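Local coordinates for protein 4-oxalocrotonate tautomerase (Thermus thermophilus, PDB 3ABF) that belongs to the tautomerase enzymes of the MIF clan, small beta-alpha-beta subunits that here assemble as a hexamer, at residues T7-R12 against D49-G54. Sequence-based numbering, arbitrary orientation.
Sequences TLLEGR and DQWAAG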
# COMPACT_ATOMS: atom_id res chain seq x y z
N THR A 7 0.04 -10.54 0.79
CA THR A 7 -0.05 -10.48 -0.66
C THR A 7 0.30 -11.87 -1.17
O THR A 7 1.37 -12.40 -0.87
CB THR A 7 0.92 -9.43 -1.23
OG1 THR A 7 0.58 -8.15 -0.69
CG2 THR A 7 0.81 -9.36 -2.74
N LEU A 8 -0.63 -12.48 -1.90
CA LEU A 8 -0.44 -13.82 -2.45
C LEU A 8 -1.29 -14.00 -3.69
O LEU A 8 -2.21 -13.23 -3.94
CB LEU A 8 -0.82 -14.88 -1.41
CG LEU A 8 -2.31 -15.03 -1.07
CD1 LEU A 8 -2.47 -16.18 -0.09
CD2 LEU A 8 -2.88 -13.74 -0.46
N LEU A 9 -0.98 -15.03 -4.48
CA LEU A 9 -1.74 -15.29 -5.69
C LEU A 9 -3.13 -15.77 -5.33
O LEU A 9 -3.31 -16.51 -4.36
CB LEU A 9 -1.04 -16.35 -6.55
CG LEU A 9 0.25 -15.93 -7.27
CD1 LEU A 9 0.89 -17.15 -7.91
CD2 LEU A 9 -0.07 -14.87 -8.34
N GLU A 10 -4.11 -15.34 -6.13
CA GLU A 10 -5.50 -15.70 -5.93
C GLU A 10 -5.68 -17.20 -6.16
O GLU A 10 -4.93 -17.81 -6.91
CB GLU A 10 -6.38 -14.91 -6.89
CG GLU A 10 -7.87 -15.02 -6.62
CD GLU A 10 -8.69 -13.94 -7.33
OE1 GLU A 10 -9.92 -13.93 -7.15
OE2 GLU A 10 -8.11 -13.10 -8.05
N GLY A 11 -6.67 -17.80 -5.50
CA GLY A 11 -6.90 -19.22 -5.74
C GLY A 11 -6.90 -20.16 -4.55
O GLY A 11 -7.44 -21.27 -4.65
N ARG A 12 -6.31 -19.76 -3.44
CA ARG A 12 -6.28 -20.64 -2.28
C ARG A 12 -7.70 -21.01 -1.86
O ARG A 12 -8.61 -20.18 -1.91
CB ARG A 12 -5.54 -19.97 -1.12
CG ARG A 12 -4.10 -19.60 -1.42
CD ARG A 12 -3.21 -20.82 -1.51
NE ARG A 12 -1.82 -20.44 -1.74
CZ ARG A 12 -0.78 -21.22 -1.46
NH1 ARG A 12 0.46 -20.80 -1.71
NH2 ARG A 12 -0.97 -22.42 -0.92
N ASP A 49 -1.61 -12.40 -14.00
CA ASP A 49 -1.15 -11.42 -14.98
C ASP A 49 -0.89 -10.05 -14.32
O ASP A 49 -0.79 -9.04 -15.00
CB ASP A 49 -2.15 -11.29 -16.14
CG ASP A 49 -3.49 -10.72 -15.72
OD1 ASP A 49 -3.90 -10.92 -14.55
OD2 ASP A 49 -4.16 -10.08 -16.56
N GLN A 50 -0.76 -10.04 -12.98
CA GLN A 50 -0.48 -8.80 -12.24
C GLN A 50 0.75 -8.94 -11.34
O GLN A 50 1.07 -8.03 -10.57
CB GLN A 50 -1.65 -8.45 -11.32
CG GLN A 50 -2.98 -8.31 -12.02
CD GLN A 50 -4.08 -7.97 -11.05
OE1 GLN A 50 -4.19 -8.58 -9.99
NE2 GLN A 50 -4.93 -7.01 -11.42
N TRP A 51 1.44 -10.06 -11.43
CA TRP A 51 2.61 -10.28 -10.58
C TRP A 51 3.76 -10.82 -11.40
O TRP A 51 3.59 -11.77 -12.17
CB TRP A 51 2.28 -11.27 -9.45
CG TRP A 51 3.01 -10.93 -8.14
CD1 TRP A 51 3.89 -9.90 -7.93
CD2 TRP A 51 2.90 -11.62 -6.88
NE1 TRP A 51 4.33 -9.90 -6.63
CE2 TRP A 51 3.74 -10.94 -5.96
CE3 TRP A 51 2.18 -12.73 -6.44
CZ2 TRP A 51 3.87 -11.35 -4.63
CZ3 TRP A 51 2.31 -13.14 -5.11
CH2 TRP A 51 3.15 -12.44 -4.23
N ALA A 52 4.93 -10.24 -11.23
CA ALA A 52 6.08 -10.68 -12.00
C ALA A 52 7.35 -10.76 -11.16
O ALA A 52 7.52 -10.01 -10.19
CB ALA A 52 6.29 -9.74 -13.16
N ALA A 53 8.23 -11.67 -11.54
CA ALA A 53 9.51 -11.87 -10.86
C ALA A 53 10.50 -12.14 -11.98
O ALA A 53 10.21 -12.91 -12.90
CB ALA A 53 9.44 -13.07 -9.94
N GLY A 54 11.65 -11.49 -11.92
CA GLY A 54 12.62 -11.73 -12.97
C GLY A 54 12.12 -11.30 -14.34
O GLY A 54 12.48 -11.90 -15.34
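The end of the first strand of the tautomerase beta-alpha-beta unit meets a single indole, that of W51, which opens the short hairpin strand 51-53. The two strand segments run almost at right angles, 93° between their directions, with axes 9.9 Å apart. W51 bridges this gap with its six-membered ring. L9 comes to the edge of the indole: its CD2 lies 3.6 Å from W51 CE3, and its CG lies in the ring plane, 3.8 Å from the same atom. L9 CG stands anti to its carbonyl carbon (chi1 -72°), which brings the isobutyl end to the indole. T7 instead comes over one face. Its methyl CG2 is displaced to the outer side of the ring, 4.1 Å from W51 CZ2 and CH2. The backbone also takes part, with T7 O 3.8 Å from W51 CH2 and L8 CA 3.9 Å from W51 CZ3. No hydrogen bond joins the segments; they meet by van der Waals packing, mostly buried. R40 of a second subunit makes a cation-pi contact with W51, and M1 of a third subunit packs on it. Within the chain, V46 of the parallel strand 39-46 touches both L9 and W51, while F58 of helix 58-61 packs on L9.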